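Local coordinates for protein sorbitol dehydrogenase (Gluconobacter oxydans, PDB 5ITG) that probably oxidises D-sorbitol to L-sorbose with NADP as the acceptor, as a dehydrogenase of the mannitol dehydrogenase family with a Rossmann fold, at residues P53-V58 with G272-E277; K152-L155 with P161-V164; E159-S162 with G166-V169; E170-R175 with K181-M186; A201-A206 with W216-A221. All blocks are in the same frame, centred on the assembly; numbering follows the deposited sequence.

Interaction 1: residues P53-V58 with G272-E277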
# COMPACT_ATOMS: atom_id res chain seq x y z
N PRO A 53 10.49 -16.74 18.90
CA PRO A 53 9.09 -17.02 19.24
C PRO A 53 8.35 -15.99 20.09
O PRO A 53 7.16 -16.13 20.32
CB PRO A 53 9.19 -18.37 19.95
CG PRO A 53 10.49 -18.25 20.67
CD PRO A 53 11.40 -17.66 19.61
N ASP A 54 9.05 -14.95 20.54
CA ASP A 54 8.39 -13.94 21.36
C ASP A 54 7.80 -12.77 20.58
O ASP A 54 7.65 -11.67 21.11
CB ASP A 54 9.35 -13.42 22.43
CG ASP A 54 9.66 -14.46 23.50
OD1 ASP A 54 8.70 -15.00 24.09
OD2 ASP A 54 10.85 -14.73 23.74
N TRP A 55 7.45 -13.02 19.33
CA TRP A 55 6.89 -11.97 18.50
C TRP A 55 5.51 -12.27 17.94
O TRP A 55 5.17 -11.83 16.83
CB TRP A 55 7.86 -11.63 17.37
CG TRP A 55 9.15 -11.04 17.89
CD1 TRP A 55 10.35 -11.67 17.99
CD2 TRP A 55 9.34 -9.72 18.39
NE1 TRP A 55 11.29 -10.81 18.51
CE2 TRP A 55 10.70 -9.61 18.76
CE3 TRP A 55 8.50 -8.61 18.55
CZ2 TRP A 55 11.23 -8.43 19.29
CZ3 TRP A 55 9.03 -7.43 19.07
CH2 TRP A 55 10.39 -7.35 19.44
N ALA A 56 4.72 -13.03 18.69
CA ALA A 56 3.36 -13.35 18.26
C ALA A 56 2.62 -12.03 18.17
O ALA A 56 3.04 -11.05 18.77
CB ALA A 56 2.68 -14.27 19.26
N ILE A 57 1.51 -12.01 17.45
CA ILE A 57 0.75 -10.78 17.28
C ILE A 57 -0.63 -10.83 17.94
O ILE A 57 -1.36 -11.80 17.78
CB ILE A 57 0.54 -10.45 15.78
CG1 ILE A 57 1.89 -10.34 15.07
CG2 ILE A 57 -0.22 -9.14 15.64
CD1 ILE A 57 1.76 -10.26 13.54
N VAL A 58 -0.98 -9.78 18.66
CA VAL A 58 -2.29 -9.67 19.29
C VAL A 58 -3.03 -8.64 18.45
O VAL A 58 -2.65 -7.47 18.42
CB VAL A 58 -2.21 -9.15 20.74
CG1 VAL A 58 -3.61 -9.00 21.31
CG2 VAL A 58 -1.38 -10.09 21.59
N GLY A 272 13.89 -3.07 20.73
CA GLY A 272 14.06 -4.33 20.04
C GLY A 272 13.07 -4.61 18.92
O GLY A 272 12.03 -3.95 18.81
N ARG A 273 13.41 -5.59 18.10
CA ARG A 273 12.57 -5.98 16.97
C ARG A 273 12.91 -7.40 16.53
O ARG A 273 13.99 -7.91 16.83
CB ARG A 273 12.79 -5.05 15.79
CG ARG A 273 14.20 -5.14 15.19
CD ARG A 273 14.25 -4.48 13.82
NE ARG A 273 15.61 -4.36 13.26
CZ ARG A 273 16.30 -5.36 12.74
NH1 ARG A 273 15.79 -6.59 12.69
NH2 ARG A 273 17.52 -5.13 12.24
N PRO A 274 11.99 -8.05 15.80
CA PRO A 274 12.22 -9.41 15.31
C PRO A 274 13.35 -9.37 14.28
O PRO A 274 13.68 -8.30 13.76
CB PRO A 274 10.89 -9.78 14.66
CG PRO A 274 9.89 -8.89 15.34
CD PRO A 274 10.62 -7.60 15.49
N PRO A 275 13.97 -10.52 13.98
CA PRO A 275 15.05 -10.55 12.99
C PRO A 275 14.43 -10.62 11.60
O PRO A 275 14.66 -11.56 10.85
CB PRO A 275 15.80 -11.83 13.37
CG PRO A 275 14.67 -12.74 13.77
CD PRO A 275 13.80 -11.84 14.62
N LEU A 276 13.65 -9.59 11.26
CA LEU A 276 12.95 -9.51 9.98
C LEU A 276 13.81 -9.68 8.72
O LEU A 276 13.32 -10.14 7.69
CB LEU A 276 12.16 -8.20 9.92
CG LEU A 276 11.13 -8.05 11.04
CD1 LEU A 276 10.48 -6.67 11.01
CD2 LEU A 276 10.08 -9.13 10.89
N GLU A 277 15.08 -9.30 8.79
CA GLU A 277 15.94 -9.46 7.62
C GLU A 277 15.93 -10.93 7.18
O GLU A 277 15.94 -11.23 5.99
CB GLU A 277 17.37 -9.00 7.91
CG GLU A 277 18.09 -9.74 9.04
CD GLU A 277 17.49 -9.47 10.41
OE1 GLU A 277 17.09 -8.31 10.67
OE2 GLU A 277 17.43 -10.41 11.23

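Interaction 2: residues K152-L155 with P161-V164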
# COMPACT_ATOMS: atom_id res chain seq x y z
N LYS A 152 -11.93 14.10 20.94
CA LYS A 152 -12.30 14.97 22.05
C LYS A 152 -12.82 14.14 23.21
O LYS A 152 -12.53 14.43 24.37
CB LYS A 152 -13.36 15.98 21.60
CG LYS A 152 -12.89 16.89 20.47
CD LYS A 152 -14.00 17.83 20.00
CE LYS A 152 -14.42 18.80 21.10
NZ LYS A 152 -13.27 19.62 21.58
N ALA A 153 -13.59 13.10 22.91
CA ALA A 153 -14.13 12.24 23.95
C ALA A 153 -12.98 11.54 24.68
O ALA A 153 -13.00 11.40 25.90
CB ALA A 153 -15.08 11.22 23.34
N ASP A 154 -11.99 11.09 23.91
CA ASP A 154 -10.84 10.41 24.50
C ASP A 154 -10.10 11.38 25.41
O ASP A 154 -9.63 11.01 26.49
CB ASP A 154 -9.90 9.91 23.41
CG ASP A 154 -10.31 8.56 22.87
OD1 ASP A 154 -11.51 8.22 22.99
OD2 ASP A 154 -9.45 7.85 22.31
N LEU A 155 -10.01 12.63 24.96
CA LEU A 155 -9.33 13.66 25.73
C LEU A 155 -10.07 13.93 27.05
O LEU A 155 -9.45 14.31 28.05
CB LEU A 155 -9.23 14.94 24.89
CG LEU A 155 -7.84 15.44 24.45
CD1 LEU A 155 -6.91 14.29 24.13
CD2 LEU A 155 -7.98 16.35 23.24
N PRO A 161 -10.12 5.24 26.58
CA PRO A 161 -10.18 5.73 25.20
C PRO A 161 -10.83 4.76 24.22
O PRO A 161 -10.99 3.57 24.53
CB PRO A 161 -8.72 5.96 24.87
CG PRO A 161 -8.09 4.76 25.50
CD PRO A 161 -8.77 4.69 26.87
N SER A 162 -11.19 5.27 23.04
CA SER A 162 -11.79 4.44 22.00
C SER A 162 -11.01 4.57 20.69
O SER A 162 -11.18 3.76 19.78
CB SER A 162 -13.25 4.84 21.75
OG SER A 162 -13.32 6.11 21.13
N THR A 163 -10.16 5.59 20.58
CA THR A 163 -9.39 5.79 19.35
C THR A 163 -7.99 5.19 19.50
O THR A 163 -7.48 5.04 20.61
CB THR A 163 -9.24 7.29 18.99
OG1 THR A 163 -8.33 7.92 19.89
CG2 THR A 163 -10.59 7.99 19.04
N VAL A 164 -7.38 4.86 18.37
CA VAL A 164 -6.04 4.28 18.39
C VAL A 164 -5.11 5.26 19.07
O VAL A 164 -4.23 4.87 19.84
CB VAL A 164 -5.54 3.95 16.95
CG1 VAL A 164 -5.32 5.23 16.15
CG2 VAL A 164 -4.26 3.12 17.01

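Interaction 3: residues E159-S162 with G166-V169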
# COMPACT_ATOMS: atom_id res chain seq x y z
N GLU A 159 -8.38 7.68 30.25
CA GLU A 159 -8.14 6.40 30.91
C GLU A 159 -8.99 5.28 30.34
O GLU A 159 -8.79 4.11 30.66
CB GLU A 159 -8.35 6.51 32.42
CG GLU A 159 -9.80 6.53 32.91
CD GLU A 159 -10.53 7.84 32.63
OE1 GLU A 159 -9.86 8.89 32.53
OE2 GLU A 159 -11.77 7.82 32.55
N LYS A 160 -9.95 5.63 29.49
CA LYS A 160 -10.84 4.66 28.85
C LYS A 160 -11.14 5.20 27.45
O LYS A 160 -12.27 5.59 27.15
CB LYS A 160 -12.13 4.50 29.66
CG LYS A 160 -12.94 3.26 29.31
CD LYS A 160 -14.18 3.14 30.21
CE LYS A 160 -14.91 1.81 30.00
NZ LYS A 160 -16.13 1.70 30.87
N PRO A 161 -10.12 5.24 26.58
CA PRO A 161 -10.18 5.73 25.20
C PRO A 161 -10.83 4.76 24.22
O PRO A 161 -10.99 3.57 24.53
CB PRO A 161 -8.72 5.96 24.87
CG PRO A 161 -8.09 4.76 25.50
CD PRO A 161 -8.77 4.69 26.87
N SER A 162 -11.19 5.27 23.04
CA SER A 162 -11.79 4.44 22.00
C SER A 162 -11.01 4.57 20.69
O SER A 162 -11.18 3.76 19.78
CB SER A 162 -13.25 4.84 21.75
OG SER A 162 -13.32 6.11 21.13
N GLY A 166 -5.84 7.44 21.42
CA GLY A 166 -6.08 7.37 22.85
C GLY A 166 -5.47 6.14 23.50
O GLY A 166 -4.87 6.24 24.57
N TYR A 167 -5.63 4.98 22.86
CA TYR A 167 -5.09 3.73 23.39
C TYR A 167 -3.57 3.74 23.46
O TYR A 167 -2.98 3.40 24.49
CB TYR A 167 -5.53 2.55 22.51
CG TYR A 167 -6.89 1.98 22.85
CD1 TYR A 167 -7.07 1.17 23.97
CD2 TYR A 167 -7.99 2.23 22.03
CE1 TYR A 167 -8.32 0.62 24.28
CE2 TYR A 167 -9.25 1.69 22.33
CZ TYR A 167 -9.41 0.89 23.45
OH TYR A 167 -10.64 0.36 23.75
N VAL A 168 -2.94 4.13 22.36
CA VAL A 168 -1.49 4.16 22.28
C VAL A 168 -0.86 5.15 23.24
O VAL A 168 0.06 4.80 23.98
CB VAL A 168 -1.04 4.48 20.83
CG1 VAL A 168 0.45 4.78 20.78
CG2 VAL A 168 -1.34 3.28 19.93
N VAL A 169 -1.34 6.39 23.24
CA VAL A 169 -0.78 7.39 24.13
C VAL A 169 -1.04 7.07 25.60
O VAL A 169 -0.16 7.25 26.44
CB VAL A 169 -1.31 8.80 23.76
CG1 VAL A 169 -0.94 9.81 24.83
CG2 VAL A 169 -0.72 9.22 22.41

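Interaction 4: residues E170-R175 with K181-M186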
# COMPACT_ATOMS: atom_id res chain seq x y z
N GLU A 170 -2.24 6.59 25.93
CA GLU A 170 -2.53 6.23 27.32
C GLU A 170 -1.63 5.06 27.73
O GLU A 170 -1.13 5.02 28.86
CB GLU A 170 -4.01 5.85 27.49
CG GLU A 170 -4.38 5.30 28.86
CD GLU A 170 -4.21 6.30 30.01
OE1 GLU A 170 -3.80 7.46 29.77
OE2 GLU A 170 -4.48 5.92 31.16
N ALA A 171 -1.42 4.11 26.82
CA ALA A 171 -0.56 2.97 27.14
C ALA A 171 0.86 3.46 27.40
O ALA A 171 1.53 3.01 28.34
CB ALA A 171 -0.58 1.97 25.98
N LEU A 172 1.33 4.39 26.57
CA LEU A 172 2.68 4.93 26.73
C LEU A 172 2.80 5.69 28.05
O LEU A 172 3.83 5.62 28.72
CB LEU A 172 3.03 5.83 25.55
CG LEU A 172 3.29 5.04 24.25
CD1 LEU A 172 3.33 5.97 23.06
CD2 LEU A 172 4.61 4.28 24.39
N ARG A 173 1.75 6.41 28.43
CA ARG A 173 1.77 7.16 29.68
C ARG A 173 1.96 6.19 30.85
O ARG A 173 2.84 6.37 31.70
CB ARG A 173 0.46 7.94 29.87
CG ARG A 173 0.45 8.82 31.11
CD ARG A 173 -0.92 9.41 31.40
NE ARG A 173 -1.89 8.39 31.81
CZ ARG A 173 -1.77 7.63 32.90
NH1 ARG A 173 -0.72 7.77 33.70
NH2 ARG A 173 -2.70 6.73 33.19
N ARG A 174 1.13 5.16 30.87
CA ARG A 174 1.19 4.16 31.94
C ARG A 174 2.53 3.46 32.02
O ARG A 174 3.06 3.24 33.11
CB ARG A 174 0.06 3.14 31.77
CG ARG A 174 -1.32 3.77 31.88
CD ARG A 174 -2.42 2.73 31.93
NE ARG A 174 -3.74 3.36 31.93
CZ ARG A 174 -4.88 2.70 32.00
NH1 ARG A 174 -4.88 1.38 32.08
NH2 ARG A 174 -6.03 3.37 31.98
N ARG A 175 3.09 3.11 30.85
CA ARG A 175 4.38 2.45 30.81
C ARG A 175 5.42 3.39 31.42
O ARG A 175 6.27 2.98 32.21
CB ARG A 175 4.76 2.09 29.36
CG ARG A 175 3.85 1.02 28.73
CD ARG A 175 4.12 0.79 27.22
NE ARG A 175 5.39 0.10 26.97
CZ ARG A 175 5.50 -1.20 26.66
NH1 ARG A 175 4.42 -1.96 26.55
NH2 ARG A 175 6.70 -1.73 26.48
N LYS A 181 9.23 0.80 29.52
CA LYS A 181 9.87 1.41 28.36
C LYS A 181 8.89 1.72 27.24
O LYS A 181 7.82 1.12 27.16
CB LYS A 181 10.97 0.48 27.84
CG LYS A 181 12.14 0.32 28.80
CD LYS A 181 13.19 -0.63 28.27
CE LYS A 181 12.68 -2.06 28.19
NZ LYS A 181 13.77 -2.99 27.79
N ALA A 182 9.25 2.67 26.38
CA ALA A 182 8.38 3.03 25.26
C ALA A 182 8.47 1.92 24.23
O ALA A 182 9.44 1.17 24.19
CB ALA A 182 8.83 4.35 24.63
N PHE A 183 7.44 1.78 23.41
CA PHE A 183 7.48 0.78 22.35
C PHE A 183 7.61 1.48 21.01
O PHE A 183 7.58 2.71 20.93
CB PHE A 183 6.22 -0.12 22.37
CG PHE A 183 4.92 0.63 22.50
CD1 PHE A 183 4.53 1.57 21.55
CD2 PHE A 183 4.06 0.35 23.56
CE1 PHE A 183 3.31 2.23 21.66
CE2 PHE A 183 2.83 1.01 23.68
CZ PHE A 183 2.46 1.95 22.73
N THR A 184 7.78 0.69 19.95
CA THR A 184 7.91 1.24 18.61
C THR A 184 6.53 1.35 17.96
O THR A 184 5.73 0.42 18.03
CB THR A 184 8.77 0.32 17.72
OG1 THR A 184 10.11 0.28 18.23
CG2 THR A 184 8.78 0.81 16.28
N VAL A 185 6.25 2.49 17.34
CA VAL A 185 4.98 2.67 16.64
C VAL A 185 5.31 2.40 15.17
O VAL A 185 6.01 3.18 14.53
CB VAL A 185 4.43 4.10 16.79
CG1 VAL A 185 3.18 4.26 15.96
CG2 VAL A 185 4.14 4.40 18.25
N MSE A 186 4.81 1.29 14.65
CA MSE A 186 5.09 0.87 13.28
C MSE A 186 3.90 0.87 12.33
O MSE A 186 3.10 -0.06 12.31
CB MSE A 186 5.73 -0.52 13.32
CG MSE A 186 6.21 -1.07 11.98
SE MSE A 186 7.20 -2.74 12.27
CE MSE A 186 5.71 -3.94 12.43

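Interaction 5: residues A201-A206 with W216-A221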
# COMPACT_ATOMS: atom_id res chain seq x y z
N ALA A 201 0.30 12.26 14.15
CA ALA A 201 -0.98 11.92 14.76
C ALA A 201 -0.85 11.59 16.25
O ALA A 201 -1.56 12.16 17.08
CB ALA A 201 -1.61 10.76 14.01
N PHE A 202 0.05 10.67 16.58
CA PHE A 202 0.22 10.28 17.97
C PHE A 202 0.81 11.36 18.88
O PHE A 202 0.43 11.46 20.04
CB PHE A 202 1.04 8.99 18.05
CG PHE A 202 0.28 7.79 17.57
CD1 PHE A 202 -0.79 7.29 18.30
CD2 PHE A 202 0.59 7.21 16.34
CE1 PHE A 202 -1.55 6.23 17.82
CE2 PHE A 202 -0.16 6.15 15.85
CZ PHE A 202 -1.23 5.66 16.59
N LEU A 203 1.71 12.19 18.35
CA LEU A 203 2.28 13.27 19.15
C LEU A 203 1.28 14.43 19.18
O LEU A 203 1.29 15.24 20.11
CB LEU A 203 3.61 13.76 18.58
CG LEU A 203 4.81 12.81 18.64
CD1 LEU A 203 6.06 13.55 18.17
CD2 LEU A 203 5.01 12.30 20.05
N GLY A 204 0.44 14.51 18.16
CA GLY A 204 -0.56 15.55 18.11
C GLY A 204 -1.55 15.33 19.24
O GLY A 204 -2.00 16.28 19.89
N TYR A 205 -1.90 14.07 19.48
CA TYR A 205 -2.83 13.73 20.55
C TYR A 205 -2.13 13.86 21.89
O TYR A 205 -2.68 14.41 22.85
CB TYR A 205 -3.35 12.30 20.37
CG TYR A 205 -4.27 11.83 21.49
CD1 TYR A 205 -3.74 11.35 22.69
CD2 TYR A 205 -5.65 11.86 21.34
CE1 TYR A 205 -4.58 10.92 23.72
CE2 TYR A 205 -6.50 11.43 22.37
CZ TYR A 205 -5.96 10.96 23.55
OH TYR A 205 -6.78 10.53 24.57
N ALA A 206 -0.90 13.36 21.96
CA ALA A 206 -0.11 13.41 23.18
C ALA A 206 0.07 14.85 23.67
O ALA A 206 -0.03 15.12 24.87
CB ALA A 206 1.26 12.77 22.94
N TRP A 216 8.13 13.08 26.37
CA TRP A 216 8.65 11.75 26.69
C TRP A 216 8.51 10.78 25.51
O TRP A 216 9.44 10.05 25.19
CB TRP A 216 7.91 11.14 27.89
CG TRP A 216 8.51 9.84 28.33
CD1 TRP A 216 9.67 9.66 29.03
CD2 TRP A 216 8.04 8.52 28.02
NE1 TRP A 216 9.95 8.33 29.18
CE2 TRP A 216 8.96 7.60 28.57
CE3 TRP A 216 6.92 8.02 27.34
CZ2 TRP A 216 8.80 6.21 28.46
CZ3 TRP A 216 6.76 6.65 27.23
CH2 TRP A 216 7.69 5.76 27.78
N ILE A 217 7.34 10.78 24.88
CA ILE A 217 7.11 9.88 23.76
C ILE A 217 8.03 10.24 22.59
O ILE A 217 8.64 9.36 21.97
CB ILE A 217 5.64 9.91 23.29
CG1 ILE A 217 4.73 9.43 24.42
CG2 ILE A 217 5.47 9.03 22.06
CD1 ILE A 217 3.24 9.44 24.09
N GLU A 218 8.14 11.53 22.31
CA GLU A 218 8.98 12.01 21.22
C GLU A 218 10.42 11.54 21.42
O GLU A 218 11.11 11.21 20.46
CB GLU A 218 8.94 13.54 21.18
CG GLU A 218 9.53 14.20 19.93
CD GLU A 218 11.05 14.10 19.87
OE1 GLU A 218 11.72 14.47 20.86
OE2 GLU A 218 11.57 13.67 18.81
N GLU A 219 10.86 11.48 22.67
CA GLU A 219 12.23 11.08 22.97
C GLU A 219 12.48 9.58 23.11
O GLU A 219 13.56 9.11 22.80
CB GLU A 219 12.70 11.77 24.26
CG GLU A 219 12.61 13.28 24.21
CD GLU A 219 13.04 13.93 25.50
OE1 GLU A 219 12.39 13.68 26.54
OE2 GLU A 219 14.03 14.70 25.49
N ASN A 220 11.48 8.84 23.57
CA ASN A 220 11.67 7.41 23.78
C ASN A 220 11.01 6.46 22.79
O ASN A 220 11.53 5.38 22.52
CB ASN A 220 11.26 7.06 25.21
CG ASN A 220 12.17 7.70 26.25
OD1 ASN A 220 13.31 7.28 26.43
ND2 ASN A 220 11.68 8.75 26.90
N ALA A 221 9.86 6.85 22.25
CA ALA A 221 9.19 6.01 21.27
C ALA A 221 9.87 6.27 19.93
O ALA A 221 10.67 7.19 19.80
CB ALA A 221 7.71 6.38 21.19

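Interaction 1: residues P53-V58 with G272-E277
Trp55 holds CG anti to its carbonyl carbon (chi1 -65°), and with chi2 at 104° the indole is turned broadside to Pro274, the two side chains crossing at about a right angle. Pro274 CG leads, 3.4 Å from the centroid of the five-membered ring of Trp55 and 21° off the normal, a CH-pi contact over the face, and comes within 3.2 Å of Trp55 CD2. The six-membered ring meets the backbone before the proline obliquely: Trp55 CZ2 is 3.4 Å from Arg273 C, and Trp55 CH2 lies 3.8 Å from Gly272 O. No hydrogen bond joins the two segments, so the contact rests on the proline ring over the indole face and on oblique contacts to the peptide before it. Beyond the indole the loop is braced by its own polar groups. Arg273 NH1 donates to Pro274 O (2.9 Å) and forms a salt bridge with Glu277 OE1 at 3.0 Å, while NE of the same arginine pairs with Asp267. Pro275 centres an inverse gamma turn. Trp55 also touches Ile28, and the arrangement fastens the loop between strands 263-266 and 282-284 to the entry of strand 56-61, a parallel strand of the Rossmann-fold sheet.

Interaction 2: residues K152-L155 with P161-V164
Asp154 OD2 is gripped by both the backbone N and the hydroxyl of Thr163, with OG1 donating at 2.7 Å and N at 2.9 Å. The carboxylate thus ties helix 149-156 to the N-terminus of helix 164-177, where Thr163 is the N-cap, within the Rossmann domain. The two donors use the oxygen differently: the Thr163 N-H points to the syn lone pair of Asp154 OD2, whereas the hydroxyl comes from above the carboxylate plane, 46° out of it. Asp154 OD1 takes the N-H of Ser162 at 3.0 Å, met on the syn side, and that same N-H leans weakly toward OD2 as well. With two successive amides bound, one chiefly to each oxygen, the carboxylate is restrained against rotation. Thr163 OG1 stands between its own N and carbonyl carbon (chi1 72°), which lets it face the aspartate while accepting from Gly166 N to cap the helix. A negative carboxylate beside the first turn of helix 164-177 would probably be favoured by the helix dipole. Tyr205 of helix 194-209 also packs on Asp154. Ser162 OG adds a weak bond of 3.3 Å to Asp154 OD1, and Pro161 CB rests 3.3 Å from Asp154 OD2.

Interaction 3: residues E159-S162 with G166-V169
The CH-pi contact between Pro161 and Tyr167 brings CG of the proline over one face of the phenol ring. Pro161 CG stands 4.1 Å from the Tyr167 ring centroid and 14° off the normal, shifted toward the rim on the CG side of the ring. Tyr167 has its own CG anti to the carbonyl carbon (chi1 -85°), which swings the ring back along the loop that leads into the helix.

Apolar packing against the backbone is tighter. Pro161 CB sits 3.5 Å from Gly166 C, and Pro161 CG lies 3.6 Å from Tyr167 N, so the pyrrolidine is pressed onto the first turn of the helix. Glycine is what permits this closeness, because a beta carbon at position 166 would point straight at the proline and clash with its CB.

The loop backbone makes van der Waals contacts with the outer half of the phenol. Pro161 O is 3.3 Å from Tyr167 CZ, and Ser162 C approaches obliquely, 3.8 Å from Tyr167 CE2.

The contact folds the loop after helix 149-156 back onto the start of helix 164-177. Tyr167 also packs on Pro111, Val114 and Leu118 of helix 111-119, while Val168 and Val169 pack on helix 194-209.

Interaction 4: residues E170-R175 with K181-M186
Leu172 sets a methyl over the centre of one face of the Phe183 ring: CD2 lies 3.6 Å from the centroid, 12° off the normal, and CG comes within 3.5 Å of Phe183 CZ. This is the return from helix to strand in a Rossmann-type unit, with helix 164-177 laid over the chain that enters strand 184-187. Phe183 is the bump, and the helix supplies the hollow. Leu172 forms its floor, the methyl of Ala171 closes it at the ring edge, with CB 4.2 Å from Phe183 CE2, and Arg175 bounds the CD2 side. Val126 of the neighbouring strand also packs on the phenylalanine. The arginine chain bends at chi3, crossing the phenyl group at about a right angle, so that Phe183 CD2 lies over one face of the guanidinium, 67° between the planes. Arg175 NH1 is held by the carbonyls of Leu118 and Asp120, binding the group to the end of helix 111-119. A leucine at Arg175 would probably leave the carbonyl of Lys181 and those two carbonyls without their donors and open a gap beside Phe183. The arginine's edge meets the strand approach almost head-on: Arg175 NE donates to Lys181 O at 2.6 Å, in the guanidinium plane, the N-H...O angle being 165°.

Interaction 5: residues A201-A206 with W216-A221
Leu203 reaches across to Ile217 and Glu218 with its two methyls. Its CB leaves the helix beside the contact without touching the facing segment, and chi1 of -68° sets CG anti to the carbonyl carbon, turning the branch toward helix 211-220. From CG the methyls part. Leu203 CD1 lies against the aliphatic stem of Glu218, 3.9 Å from Glu218 CG, whereas Leu203 CD2 enters the angle between the two residues, 3.9 Å from Ile217 CG2 and equally far from Glu218 N. The leucine and isoleucine side chains lie alongside one another, pointing opposite ways, and Glu218 bends at chi2 (-71°), carrying its carboxylate away from the leucine. A second point of closure lies one turn on along helix 194-209, where Ala206 CB meets Ile217 CD1 at 4.0 Å. Cutting Leu203 back to an alanine is likely to open a gap beside Ile217 CG2 and leave the stem of Glu218 without its apolar neighbour. The axes of these short segments approach to 10.5 Å at their closest, with 149° between their directions, and no hydrogen bond crosses between them. Leu172 of helix 164-177 packs on Ile217 and Val168 on Phe202. The arrangement is that of an antiparallel helical hairpin, two consecutive helices joined by a short turn and packed against a third helix of the Rossmann domain.

In the fold
All five contacts fall within the Rossmann domain, and interactions 2 to 5 are nested in the long chain excursion closed by interaction 1. Interactions 2 and 3 are nearly one site, with centres 6 Å apart and Pro161 and Ser162 in common. Helix 164-177 then carries the packing from interaction 3 to interaction 4, where Val168 CG1 meets Phe183 CE1 at 3.9 Å. Interactions 4 and 5 lie 9 Å apart between centres and join through Leu172 CD1 and Ile217 CD1, 3.6 Å apart. Tyr205 links interaction 5 back to interaction 2. Interaction 1 stands apart: its nearest atoms are about 5 Å from interaction 4, though both reach the same sheet.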